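PDB 3EZO: malonyl CoA-acyl carrier protein transacylase from Burkholderia pseudomallei 1710b, which probably catalyses transfer of the malonyl group from malonyl-CoA to holo-acyl carrier protein, releasing free CoA. Local coordinates for residues Phe11-Pro16 with His277-Gly282; Gly19-Gly24 with Glu61-Thr66; Leu117-Phe122 with Asp216-Tyr221; Gln128-Val133 with Ser209-Ala214; Asn166-Ala171 with Ala288-Arg293. All blocks are in the same frame, centred on the assembly; numbering follows the deposited sequence. Where two conformers were deposited one is given.

Interaction 1 (Phe11-Pro16 with His277-Gly282); sequences FAFVFP and HVIECG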
# COMPACT_ATOMS: atom_id res chain seq x y z
N PHE A 11 10.12 -11.56 13.30
CA PHE A 11 9.06 -10.61 13.03
C PHE A 11 9.01 -10.16 11.58
O PHE A 11 9.97 -10.29 10.84
CB PHE A 11 9.13 -9.41 13.99
CG PHE A 11 10.34 -8.55 13.83
CD1 PHE A 11 10.29 -7.36 13.11
CD2 PHE A 11 11.55 -8.91 14.43
CE1 PHE A 11 11.43 -6.55 12.98
CE2 PHE A 11 12.68 -8.10 14.30
CZ PHE A 11 12.61 -6.93 13.57
N ALA A 12 7.83 -9.67 11.21
CA ALA A 12 7.54 -9.07 9.94
C ALA A 12 7.29 -7.57 10.10
O ALA A 12 6.73 -7.12 11.09
CB ALA A 12 6.30 -9.72 9.33
N PHE A 13 7.69 -6.83 9.08
CA PHE A 13 7.27 -5.47 8.91
C PHE A 13 6.29 -5.40 7.72
O PHE A 13 6.59 -5.92 6.64
CB PHE A 13 8.48 -4.57 8.68
CG PHE A 13 9.07 -3.96 9.94
CD1 PHE A 13 8.99 -4.61 11.16
CD2 PHE A 13 9.75 -2.76 9.89
CE1 PHE A 13 9.55 -4.02 12.33
CE2 PHE A 13 10.32 -2.18 11.05
CZ PHE A 13 10.20 -2.81 12.25
N VAL A 14 5.15 -4.74 7.94
CA VAL A 14 4.24 -4.40 6.85
C VAL A 14 4.14 -2.88 6.69
O VAL A 14 4.07 -2.15 7.69
CB VAL A 14 2.84 -5.08 7.06
CG1 VAL A 14 3.01 -6.61 7.10
CG2 VAL A 14 2.10 -4.60 8.34
N PHE A 15 4.16 -2.41 5.44
CA PHE A 15 4.25 -0.98 5.12
C PHE A 15 2.94 -0.47 4.46
O PHE A 15 2.43 -1.08 3.52
CB PHE A 15 5.43 -0.70 4.21
CG PHE A 15 6.77 -1.04 4.81
CD1 PHE A 15 7.50 -0.09 5.51
CD2 PHE A 15 7.29 -2.31 4.69
CE1 PHE A 15 8.72 -0.42 6.10
CE2 PHE A 15 8.53 -2.64 5.26
CZ PHE A 15 9.25 -1.70 5.93
N PRO A 16 2.39 0.64 4.97
CA PRO A 16 1.11 1.21 4.48
C PRO A 16 1.21 1.92 3.13
O PRO A 16 2.28 2.27 2.67
CB PRO A 16 0.70 2.17 5.61
CG PRO A 16 2.03 2.63 6.19
CD PRO A 16 2.95 1.43 6.09
N HIS A 277 4.94 -12.12 15.20
CA HIS A 277 4.94 -10.66 15.40
C HIS A 277 4.94 -9.87 14.09
O HIS A 277 5.89 -9.95 13.29
CB HIS A 277 6.15 -10.26 16.25
CG HIS A 277 6.20 -10.94 17.59
ND1 HIS A 277 7.38 -11.24 18.24
CD2 HIS A 277 5.21 -11.45 18.35
CE1 HIS A 277 7.10 -11.84 19.38
NE2 HIS A 277 5.80 -11.98 19.47
N VAL A 278 3.91 -9.07 13.91
CA VAL A 278 3.75 -8.27 12.71
C VAL A 278 3.63 -6.79 13.08
O VAL A 278 2.66 -6.35 13.74
CB VAL A 278 2.56 -8.78 11.89
CG1 VAL A 278 2.38 -7.94 10.66
CG2 VAL A 278 2.77 -10.34 11.56
N ILE A 279 4.64 -6.03 12.68
CA ILE A 279 4.77 -4.63 13.07
C ILE A 279 4.47 -3.79 11.85
O ILE A 279 5.07 -3.98 10.80
CB ILE A 279 6.17 -4.35 13.60
CG1 ILE A 279 6.39 -5.14 14.90
CG2 ILE A 279 6.41 -2.83 13.83
CD1 ILE A 279 7.84 -5.15 15.28
N GLU A 280 3.48 -2.92 11.98
CA GLU A 280 3.19 -1.95 10.93
C GLU A 280 4.21 -0.85 11.04
O GLU A 280 4.37 -0.25 12.11
CB GLU A 280 1.78 -1.37 11.03
CG GLU A 280 1.59 -0.17 10.06
CD GLU A 280 0.16 0.24 9.86
OE1 GLU A 280 -0.61 0.17 10.84
OE2 GLU A 280 -0.18 0.67 8.71
N CYS A 281 4.93 -0.61 9.96
CA CYS A 281 5.97 0.42 9.97
C CYS A 281 5.52 1.63 9.18
O CYS A 281 5.50 1.63 7.95
CB CYS A 281 7.30 -0.12 9.45
SG CYS A 281 8.69 1.07 9.51
N GLY A 282 5.14 2.68 9.90
CA GLY A 282 4.68 3.90 9.28
C GLY A 282 3.41 4.45 9.92
O GLY A 282 2.85 3.86 10.82
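C281 sets its sulfur beside two phenylalanine rings of the neighbouring strand at once, F13 and F15. SG stands 4.8 Å from the centroid of the F13 ring and equally far from that of F15, oblique to both, so these are sulfur-aromatic contacts in which neither ring is met squarely on its face. SG is anti to the backbone N (chi1 -177°); it approaches CE1 of F15 and CE2 of F13, and CB touches F13 CD2 at 3.6 Å. Further along the same side, F13 and I279 lie side by side and point the same way, with CD1 of I279 3.6 Å from CE1 of F13 and also reaching the F11 ring. Strands 11-15 and 277-281 are central neighbours in the parallel sheet of the hydrolase-like part of the acyltransferase fold. Four nearly straight backbone bonds join them: A12 N to H277 O, I279 N to A12 O, V14 N to I279 O and C281 N to V14 O. The opposite face carries A12, V14, V278 and E280, where CG1 of V14 meets CG1 of V278 at 3.9 Å, the two side chains crossing at about a right angle; W263 packs on V14, and I270 on A12 and V278. E280 turns its carboxylate toward P16, OE2 lying 3.6 Å from P16 CB, while the amides of L287 and A288 bind its two oxygens. G282 has phi 134°, a backbone angle that calls for glycine, and the P16 ring also leaves little room there.

Interaction 2 (Gly19-Gly24 with Glu61-Thr66); sequences GSQSVG and ELNLTT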
# COMPACT_ATOMS: atom_id res chain seq x y z
N GLY A 19 -3.85 6.62 1.66
CA GLY A 19 -4.97 6.61 2.56
C GLY A 19 -4.53 6.63 4.01
O GLY A 19 -5.38 6.77 4.88
N SER A 20 -3.23 6.46 4.29
CA SER A 20 -2.77 6.45 5.70
C SER A 20 -2.15 7.79 6.10
O SER A 20 -1.69 7.94 7.22
CB SER A 20 -1.76 5.32 5.95
OG SER A 20 -2.33 4.04 5.84
N GLN A 21 -2.13 8.75 5.18
CA GLN A 21 -1.44 10.01 5.41
C GLN A 21 -2.33 10.99 6.18
O GLN A 21 -3.53 10.86 6.18
CB GLN A 21 -0.95 10.63 4.10
CG GLN A 21 -2.02 11.25 3.15
CD GLN A 21 -2.93 10.22 2.44
OE1 GLN A 21 -2.67 9.00 2.40
NE2 GLN A 21 -4.01 10.73 1.87
N SER A 22 -1.69 11.95 6.85
CA SER A 22 -2.34 13.09 7.49
C SER A 22 -1.31 14.20 7.73
O SER A 22 -0.13 13.95 7.88
CB SER A 22 -2.96 12.71 8.81
OG SER A 22 -2.00 12.08 9.63
N VAL A 23 -1.81 15.43 7.81
CA VAL A 23 -0.98 16.60 7.98
C VAL A 23 -0.45 16.49 9.40
O VAL A 23 -1.21 16.17 10.29
CB VAL A 23 -1.79 17.89 7.81
CG1 VAL A 23 -1.04 19.13 8.37
CG2 VAL A 23 -2.16 18.04 6.37
N GLY A 24 0.87 16.64 9.55
CA GLY A 24 1.50 16.57 10.85
C GLY A 24 1.95 15.20 11.27
O GLY A 24 2.47 15.03 12.39
N GLU A 61 -3.30 19.52 -0.88
CA GLU A 61 -2.01 19.21 -1.51
C GLU A 61 -1.52 17.81 -1.11
O GLU A 61 -1.05 17.07 -1.94
CB GLU A 61 -0.94 20.24 -1.14
CG GLU A 61 -1.31 21.68 -1.44
CD GLU A 61 -1.69 21.94 -2.87
OE1 GLU A 61 -1.10 21.32 -3.78
OE2 GLU A 61 -2.55 22.83 -3.11
N LEU A 62 -1.60 17.49 0.18
CA LEU A 62 -1.04 16.25 0.69
C LEU A 62 -1.79 15.08 0.08
O LEU A 62 -1.20 14.00 -0.16
CB LEU A 62 -1.14 16.19 2.22
CG LEU A 62 -0.44 15.03 2.95
CD1 LEU A 62 1.09 15.11 2.84
CD2 LEU A 62 -0.88 14.93 4.40
N ASN A 63 -3.09 15.28 -0.15
CA ASN A 63 -3.94 14.23 -0.73
C ASN A 63 -3.97 14.15 -2.26
O ASN A 63 -4.70 13.33 -2.79
CB ASN A 63 -5.37 14.38 -0.26
CG ASN A 63 -5.54 14.19 1.18
OD1 ASN A 63 -4.74 13.55 1.87
ND2 ASN A 63 -6.62 14.72 1.68
N LEU A 64 -3.23 14.95 -2.98
CA LEU A 64 -3.10 14.69 -4.42
C LEU A 64 -2.28 13.40 -4.57
O LEU A 64 -1.19 13.32 -4.01
CB LEU A 64 -2.37 15.82 -5.12
CG LEU A 64 -2.95 17.23 -4.98
CD1 LEU A 64 -2.00 18.22 -5.60
CD2 LEU A 64 -4.33 17.28 -5.61
N THR A 65 -2.77 12.43 -5.34
CA THR A 65 -2.13 11.11 -5.39
C THR A 65 -0.66 11.16 -5.82
O THR A 65 0.15 10.40 -5.31
CB THR A 65 -2.90 10.12 -6.29
OG1 THR A 65 -2.64 10.44 -7.66
CG2 THR A 65 -4.40 10.17 -5.99
N THR A 66 -0.33 12.07 -6.73
CA THR A 66 1.07 12.30 -7.14
C THR A 66 1.97 12.76 -6.00
O THR A 66 3.20 12.68 -6.10
CB THR A 66 1.17 13.34 -8.31
OG1 THR A 66 0.13 14.35 -8.15
CG2 THR A 66 1.09 12.62 -9.74
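Q21, the last residue of the GQGSQ loop characteristic of FabD acyltransferases, meets L62 and N63 where helix 59-62 ends, just ahead of helix 65-85. The close packing is done by L62, whose CG is anti to its backbone N (chi1 -173°). The CD2 methyl of L62 presses on the S22-V23 peptide, 3.4 Å from C of S22 and 3.6 Å from N of V23. Q21 and L62 run alongside each other in opposite senses, CG of Q21 lying 4.1 Å from CD2 of L62. I54 and V71 also touch L62, and M72 backs Q21, so L62 is buried on this inner side. Toward solvent the contact thins out: S22, V23 and N63 are exposed, and the V23 side chain adds its CG2 methyl, 3.9 Å from L62 CD2. One polar bond spans the outer side, from the Q21 amide to that of N63, with the two planes turned 77° apart. The Q21 chain bends at chi2 to bring its amide round, and the opposite end of that amide accepts a bond from N of G19, 2.8 Å from OE1. Gripped at both ends, the amide has its flip fixed. NE2 of Q21 reaches OD1 of N63 at 2.9 Å in a nearly straight bond that stays in the Q21 amide plane but arrives 43° above the plane of the N63 carbonyl.

Interaction 3 (Leu117-Phe122 with Asp216-Tyr221); sequences LPLVRF and DKLREY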
# COMPACT_ATOMS: atom_id res chain seq x y z
N LEU A 117 11.75 7.08 -5.22
CA LEU A 117 11.02 8.33 -5.10
C LEU A 117 10.38 8.75 -6.45
O LEU A 117 9.16 8.84 -6.53
CB LEU A 117 11.92 9.40 -4.45
CG LEU A 117 12.08 9.25 -2.93
CD1 LEU A 117 13.42 9.87 -2.44
CD2 LEU A 117 10.87 9.82 -2.16
N PRO A 118 11.18 8.96 -7.52
CA PRO A 118 10.55 9.29 -8.80
C PRO A 118 9.74 8.11 -9.39
O PRO A 118 8.82 8.33 -10.18
CB PRO A 118 11.72 9.69 -9.69
CG PRO A 118 12.95 8.96 -9.05
CD PRO A 118 12.66 8.96 -7.59
N LEU A 119 10.02 6.88 -8.96
CA LEU A 119 9.29 5.72 -9.45
C LEU A 119 7.84 5.80 -8.99
O LEU A 119 6.95 5.60 -9.79
CB LEU A 119 9.95 4.41 -9.01
CG LEU A 119 9.22 3.04 -9.15
CD1 LEU A 119 8.75 2.71 -10.59
CD2 LEU A 119 10.13 1.89 -8.60
N VAL A 120 7.61 6.08 -7.71
CA VAL A 120 6.25 6.11 -7.19
C VAL A 120 5.52 7.38 -7.59
O VAL A 120 4.30 7.35 -7.75
CB VAL A 120 6.15 5.83 -5.69
CG1 VAL A 120 6.90 4.55 -5.37
CG2 VAL A 120 6.68 7.03 -4.86
N ARG A 121 6.24 8.48 -7.78
CA ARG A 121 5.63 9.68 -8.41
C ARG A 121 5.10 9.33 -9.79
O ARG A 121 3.94 9.62 -10.14
CB ARG A 121 6.64 10.80 -8.52
CG ARG A 121 6.08 12.08 -9.08
CD ARG A 121 7.09 13.22 -8.95
NE ARG A 121 8.32 12.93 -9.71
CZ ARG A 121 9.36 13.75 -9.85
NH1 ARG A 121 9.38 14.95 -9.29
NH2 ARG A 121 10.39 13.35 -10.56
N PHE A 122 5.94 8.69 -10.58
CA PHE A 122 5.53 8.23 -11.90
C PHE A 122 4.35 7.24 -11.82
O PHE A 122 3.36 7.39 -12.54
CB PHE A 122 6.68 7.60 -12.64
CG PHE A 122 6.29 7.14 -14.01
CD1 PHE A 122 6.32 8.03 -15.09
CD2 PHE A 122 5.81 5.83 -14.23
CE1 PHE A 122 5.96 7.61 -16.37
CE2 PHE A 122 5.42 5.43 -15.49
CZ PHE A 122 5.49 6.32 -16.56
N ASP A 216 1.28 -0.75 -18.46
CA ASP A 216 2.14 -0.64 -19.62
C ASP A 216 3.19 0.46 -19.46
O ASP A 216 4.33 0.28 -19.83
CB ASP A 216 1.30 -0.40 -20.89
CG ASP A 216 0.45 -1.61 -21.25
OD1 ASP A 216 0.91 -2.74 -20.96
OD2 ASP A 216 -0.66 -1.43 -21.78
N LYS A 217 2.79 1.60 -18.91
CA LYS A 217 3.72 2.70 -18.65
C LYS A 217 4.75 2.30 -17.58
O LYS A 217 5.94 2.60 -17.70
CB LYS A 217 2.95 3.95 -18.20
CG LYS A 217 2.12 4.61 -19.30
CD LYS A 217 1.24 5.76 -18.68
CE LYS A 217 0.09 5.17 -17.76
NZ LYS A 217 -1.23 5.92 -17.55
N LEU A 218 4.28 1.59 -16.55
CA LEU A 218 5.16 1.12 -15.49
C LEU A 218 6.22 0.18 -16.01
O LEU A 218 7.38 0.27 -15.57
CB LEU A 218 4.41 0.46 -14.31
CG LEU A 218 3.94 1.42 -13.22
CD1 LEU A 218 2.83 0.77 -12.29
CD2 LEU A 218 5.16 1.94 -12.39
N ARG A 219 5.85 -0.69 -16.95
CA ARG A 219 6.80 -1.63 -17.54
C ARG A 219 7.92 -0.89 -18.26
O ARG A 219 9.10 -1.22 -18.10
CB ARG A 219 6.11 -2.62 -18.49
CG ARG A 219 7.04 -3.69 -18.94
CD ARG A 219 6.43 -4.58 -20.04
NE ARG A 219 5.27 -5.35 -19.54
CZ ARG A 219 3.98 -5.09 -19.79
NH1 ARG A 219 3.59 -4.02 -20.47
NH2 ARG A 219 3.06 -5.90 -19.31
N GLU A 220 7.56 0.12 -19.05
CA GLU A 220 8.55 0.95 -19.72
C GLU A 220 9.44 1.66 -18.72
O GLU A 220 10.67 1.66 -18.84
CB GLU A 220 7.89 2.00 -20.62
CG GLU A 220 7.13 1.41 -21.75
CD GLU A 220 6.34 2.46 -22.56
OE1 GLU A 220 6.16 3.63 -22.10
OE2 GLU A 220 5.89 2.06 -23.67
N TYR A 221 8.83 2.26 -17.70
CA TYR A 221 9.61 2.97 -16.67
C TYR A 221 10.55 2.02 -15.91
O TYR A 221 11.73 2.30 -15.75
CB TYR A 221 8.69 3.72 -15.69
CG TYR A 221 9.45 4.64 -14.75
CD1 TYR A 221 9.49 6.02 -14.95
CD2 TYR A 221 10.14 4.12 -13.66
CE1 TYR A 221 10.24 6.86 -14.06
CE2 TYR A 221 10.85 4.93 -12.78
CZ TYR A 221 10.90 6.29 -12.98
OH TYR A 221 11.62 7.06 -12.07
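F122 and Y221 lay their rings over one another in an offset stack, centroids 4.7 Å apart and planes inclined by 25°. Both side chains leave their helices with CG anti to the backbone N (chi1 -179° for F122), and they overlap from opposite sides. Each ring therefore reaches back over the other's root: CB of F122 lies over the face of the Y221 ring, and CB of Y221 sits off-centre above the F122 ring, both as CH-pi contacts. The closest atoms are CG of F122 and CD1 of Y221, at 3.5 Å. The tyrosine runs on across P118, which it crosses at about a right angle, its OH 3.5 Å from CB of the proline. L119 comes obliquely to the Y221 ring, CD1 being 3.7 Å from CD2 of the tyrosine. Helices 113-128 and 212-223 run nearly antiparallel here, and their local axes stay 11.0 Å apart, so the large side chains bridge the gap in this helical layer of the acyltransferase fold. P118 kinks the first helix, whose far side packs through L117 and V120 on helix 65-85. At the outer end of F122, CZ rests on CB of K217, 3.8 Å away, and the edge of the ring faces N of L218. The lysine chain then bends at chi3 and carries NZ to the carbonyl of A126. On the inner side, CD2 of L218 meets CD1 of L119 at 4.1 Å, and Y102, from the helix following the predicted nucleophile S98, touches both leucines.

Interaction 4 (Gln128-Val133 with Ser209-Ala214); sequences QTAVPV and SLLKPA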
# COMPACT_ATOMS: atom_id res chain seq x y z
N GLN A 128 -3.33 7.50 -12.31
CA GLN A 128 -4.35 8.54 -12.33
C GLN A 128 -4.82 8.86 -13.76
O GLN A 128 -5.91 9.35 -13.95
CB GLN A 128 -3.84 9.79 -11.59
CG GLN A 128 -4.86 10.90 -11.42
CD GLN A 128 -6.06 10.46 -10.59
OE1 GLN A 128 -7.20 10.73 -10.99
NE2 GLN A 128 -5.82 9.74 -9.45
N THR A 129 -3.98 8.63 -14.78
CA THR A 129 -4.33 8.96 -16.14
C THR A 129 -4.54 7.76 -17.10
O THR A 129 -4.58 7.94 -18.33
CB THR A 129 -3.25 9.86 -16.67
OG1 THR A 129 -2.01 9.15 -16.68
CG2 THR A 129 -3.13 11.13 -15.78
N ALA A 130 -4.65 6.54 -16.56
CA ALA A 130 -4.80 5.34 -17.39
C ALA A 130 -6.12 5.39 -18.17
O ALA A 130 -6.16 5.05 -19.36
CB ALA A 130 -4.71 4.08 -16.57
N VAL A 131 -7.19 5.84 -17.52
CA VAL A 131 -8.50 5.91 -18.16
C VAL A 131 -9.03 7.33 -18.11
O VAL A 131 -8.65 8.13 -17.23
CB VAL A 131 -9.52 4.92 -17.54
CG1 VAL A 131 -8.96 3.50 -17.54
CG2 VAL A 131 -9.89 5.30 -16.18
N PRO A 132 -9.92 7.66 -19.06
CA PRO A 132 -10.41 9.02 -19.07
C PRO A 132 -11.16 9.41 -17.80
O PRO A 132 -11.72 8.58 -17.09
CB PRO A 132 -11.31 9.05 -20.30
CG PRO A 132 -10.71 8.00 -21.23
CD PRO A 132 -10.38 6.90 -20.24
N VAL A 133 -11.14 10.69 -17.50
CA VAL A 133 -11.75 11.24 -16.30
C VAL A 133 -13.21 10.81 -16.18
O VAL A 133 -13.94 10.82 -17.18
CB VAL A 133 -11.69 12.80 -16.32
CG1 VAL A 133 -12.46 13.43 -15.11
CG2 VAL A 133 -10.22 13.27 -16.35
N SER A 209 -8.77 -4.23 -13.99
CA SER A 209 -8.27 -4.46 -15.35
C SER A 209 -8.36 -3.25 -16.24
O SER A 209 -7.63 -3.16 -17.23
CB SER A 209 -9.03 -5.64 -15.98
OG SER A 209 -10.43 -5.39 -16.03
N LEU A 210 -9.23 -2.28 -15.91
CA LEU A 210 -9.26 -1.01 -16.65
C LEU A 210 -7.97 -0.22 -16.55
O LEU A 210 -7.68 0.62 -17.41
CB LEU A 210 -10.41 -0.14 -16.23
CG LEU A 210 -11.77 -0.82 -16.20
CD1 LEU A 210 -12.80 0.29 -15.85
CD2 LEU A 210 -12.01 -1.45 -17.52
N LEU A 211 -7.14 -0.52 -15.55
CA LEU A 211 -5.89 0.19 -15.39
C LEU A 211 -4.73 -0.40 -16.18
O LEU A 211 -3.60 0.01 -15.96
CB LEU A 211 -5.53 0.33 -13.90
CG LEU A 211 -5.26 1.79 -13.48
CD1 LEU A 211 -6.56 2.61 -13.36
CD2 LEU A 211 -4.48 1.88 -12.18
N LYS A 212 -4.97 -1.32 -17.13
CA LYS A 212 -3.88 -1.90 -17.91
C LYS A 212 -2.90 -0.86 -18.48
O LYS A 212 -1.69 -1.13 -18.57
CB LYS A 212 -4.42 -2.74 -19.06
CG LYS A 212 -3.37 -3.22 -20.06
CD LYS A 212 -4.01 -3.83 -21.30
CE LYS A 212 -3.00 -4.20 -22.39
NZ LYS A 212 -2.29 -3.08 -23.02
N PRO A 213 -3.42 0.31 -18.95
CA PRO A 213 -2.48 1.27 -19.52
C PRO A 213 -1.44 1.76 -18.51
O PRO A 213 -0.33 2.00 -18.87
CB PRO A 213 -3.38 2.39 -20.04
CG PRO A 213 -4.77 1.73 -20.25
CD PRO A 213 -4.84 0.65 -19.24
N ALA A 214 -1.79 1.81 -17.23
CA ALA A 214 -0.84 2.19 -16.20
C ALA A 214 0.25 1.12 -16.10
O ALA A 214 1.44 1.46 -15.99
CB ALA A 214 -1.57 2.39 -14.85
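V131 and A130 meet L210, L211, P213 and A214 without a single aromatic ring, and the flat groups in the contact are backbone peptides. The L210 carbonyl takes the CG1 methyl of V131 from one side of its plane, CG1 lying 3.2 Å from O of L210, clearly above the peptide and not in line with the C=O bond. The A130 carbonyl is met in the same way: CG of P213 comes within 3.7 Å of O of A130, again well out of the peptide plane, as a corner of the puckered proline ring. The A130 methyl packs against three side chains. Its CB touches CG of L211 at 3.9 Å, CB of A214 at 4.0 Å and CB of P213 at 4.1 Å. L211 reaches it with an unusual chi1 of -126°, well away from a staggered torsion. V131 has CG1 anti to its carbonyl carbon (chi1 -54°), and that same methyl also packs on CB of L210, while P205 from the loop before L210 lies against V131 and L211. The A214 amide, beside the A130 methyl, is bonded to O of L211, the N-cap residue of helix 212-223. L211 itself is about 6 Å by side chain from H207, a predicted active-site residue. The contact thus joins the start of helix 212-223 to the connection that leaves helix 113-128 and leads into strand 136-142, the first strand of the antiparallel sheet.

Interaction 5 (Asn166-Ala171 with Ala288-Arg293); sequences NFNAPA and AGLTKR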
# COMPACT_ATOMS: atom_id res chain seq x y z
N ASN A 166 -9.23 -5.20 -3.71
CA ASN A 166 -8.44 -5.22 -2.45
C ASN A 166 -9.11 -6.15 -1.46
O ASN A 166 -10.22 -5.85 -0.97
CB ASN A 166 -8.40 -3.86 -1.75
CG ASN A 166 -7.53 -2.81 -2.46
OD1 ASN A 166 -6.99 -3.00 -3.57
ND2 ASN A 166 -7.41 -1.69 -1.81
N PHE A 167 -8.43 -7.24 -1.14
CA PHE A 167 -8.84 -8.12 -0.07
C PHE A 167 -8.06 -7.79 1.20
O PHE A 167 -6.95 -8.27 1.40
CB PHE A 167 -8.63 -9.57 -0.53
CG PHE A 167 -9.38 -9.91 -1.79
CD1 PHE A 167 -10.74 -10.12 -1.75
CD2 PHE A 167 -8.74 -9.97 -3.01
CE1 PHE A 167 -11.43 -10.43 -2.94
CE2 PHE A 167 -9.42 -10.28 -4.18
CZ PHE A 167 -10.75 -10.50 -4.14
N ASN A 168 -8.69 -6.99 2.08
CA ASN A 168 -8.03 -6.30 3.19
C ASN A 168 -8.15 -6.99 4.53
O ASN A 168 -7.19 -7.02 5.29
CB ASN A 168 -8.59 -4.87 3.30
CG ASN A 168 -8.11 -4.01 2.16
OD1 ASN A 168 -7.18 -4.40 1.43
ND2 ASN A 168 -8.74 -2.87 1.97
N ALA A 169 -9.34 -7.53 4.80
CA ALA A 169 -9.57 -8.34 6.00
C ALA A 169 -10.82 -9.13 5.74
O ALA A 169 -11.59 -8.80 4.83
CB ALA A 169 -9.77 -7.42 7.24
N PRO A 170 -11.04 -10.19 6.51
CA PRO A 170 -12.36 -10.83 6.41
C PRO A 170 -13.48 -9.81 6.46
O PRO A 170 -13.51 -8.95 7.35
CB PRO A 170 -12.41 -11.73 7.66
CG PRO A 170 -10.97 -11.98 8.02
CD PRO A 170 -10.22 -10.76 7.59
N ALA A 171 -14.41 -9.91 5.52
CA ALA A 171 -15.57 -9.06 5.48
C ALA A 171 -15.21 -7.62 5.17
O ALA A 171 -16.01 -6.71 5.39
CB ALA A 171 -16.40 -9.18 6.81
N ALA A 288 -2.16 -2.18 11.02
CA ALA A 288 -2.30 -2.71 12.40
C ALA A 288 -3.70 -3.31 12.63
O ALA A 288 -3.83 -4.44 13.12
CB ALA A 288 -2.02 -1.60 13.43
N GLY A 289 -4.73 -2.55 12.27
CA GLY A 289 -6.12 -3.02 12.41
C GLY A 289 -6.43 -4.23 11.55
O GLY A 289 -7.13 -5.15 11.98
N LEU A 290 -5.91 -4.27 10.32
CA LEU A 290 -6.17 -5.43 9.46
C LEU A 290 -5.53 -6.70 10.01
O LEU A 290 -6.17 -7.76 9.98
CB LEU A 290 -5.73 -5.17 8.03
CG LEU A 290 -6.27 -3.95 7.31
CD1 LEU A 290 -5.72 -3.93 5.87
CD2 LEU A 290 -7.86 -3.89 7.34
N THR A 291 -4.30 -6.62 10.55
CA THR A 291 -3.61 -7.79 11.09
C THR A 291 -4.50 -8.42 12.18
O THR A 291 -4.73 -9.65 12.18
CB THR A 291 -2.23 -7.43 11.69
OG1 THR A 291 -1.39 -6.86 10.68
CG2 THR A 291 -1.53 -8.65 12.31
N LYS A 292 -5.03 -7.57 13.08
CA LYS A 292 -5.91 -8.03 14.16
C LYS A 292 -7.09 -8.84 13.59
O LYS A 292 -7.44 -9.88 14.13
CB LYS A 292 -6.49 -6.85 14.98
CG LYS A 292 -5.50 -6.01 15.75
CD LYS A 292 -6.21 -4.90 16.58
CE LYS A 292 -5.24 -4.03 17.41
NZ LYS A 292 -4.68 -2.82 16.68
N ARG A 293 -7.68 -8.35 12.51
CA ARG A 293 -8.84 -8.98 11.90
C ARG A 293 -8.49 -10.26 11.14
O ARG A 293 -9.30 -11.19 11.07
CB ARG A 293 -9.48 -8.02 10.91
CG ARG A 293 -9.81 -6.63 11.45
CD ARG A 293 -11.16 -6.56 12.03
NE ARG A 293 -11.99 -7.41 11.19
CZ ARG A 293 -12.51 -7.07 10.01
NH1 ARG A 293 -12.34 -5.84 9.49
NH2 ARG A 293 -13.21 -7.98 9.34
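N168 and A169, the paired residues of a classic beta bulge opposite Q172, press on L290 and R293 where the small antiparallel sheet borders the larger subdomain. L290 is the buried side chain on the helix: its CG lies anti to the carbonyl carbon (chi1 -55°), and both methyls lie near O of N168. CD1 is 3.5 Å from that O of N168 and also reaches CB of the same residue, whereas CD2 packs on CB of A169 at 4.0 Å. A turn further along the helix, CB of R293 meets the same A169 methyl at 3.7 Å. P170 closes the outer side with its ring laid by the backbone of R293, CG standing 3.6 Å from O of that residue; P170 is exposed. The directions of strand segment 166-169 and helix segment 288-293 differ by 74°, so the helix lies athwart the strand end and touches it with one side. The polar end of N168 is used inward: OD1 accepts a hydrogen bond from NE2 of H97, next to the predicted nucleophile S98. Such a meeting of ferredoxin-like and hydrolase-like subdomains beside the catalytic cleft is typical of FabD acyltransferases.

Interaction 1 lies in the central parallel sheet and spans almost the whole chain; interactions 2, 3 and 4 fall within that span, while interaction 5 crosses it. Interaction 2 begins shortly after strand 11-15. Interactions 3 and 4 share helix 212-223, with centres 14 Å apart, and they lie across the chain's centre from interaction 1, 25 and 30 Å away. Interactions 1 and 5 touch through E280 and A288, strand 277-281 being followed by helix 286-294. Interaction 5 joins that helix to the antiparallel sheet, whose first strand follows the loop of interaction 4. Interactions 4 and 5, centres about 27 Å apart, thus lie at separate places near the antiparallel sheet, around the predicted active site.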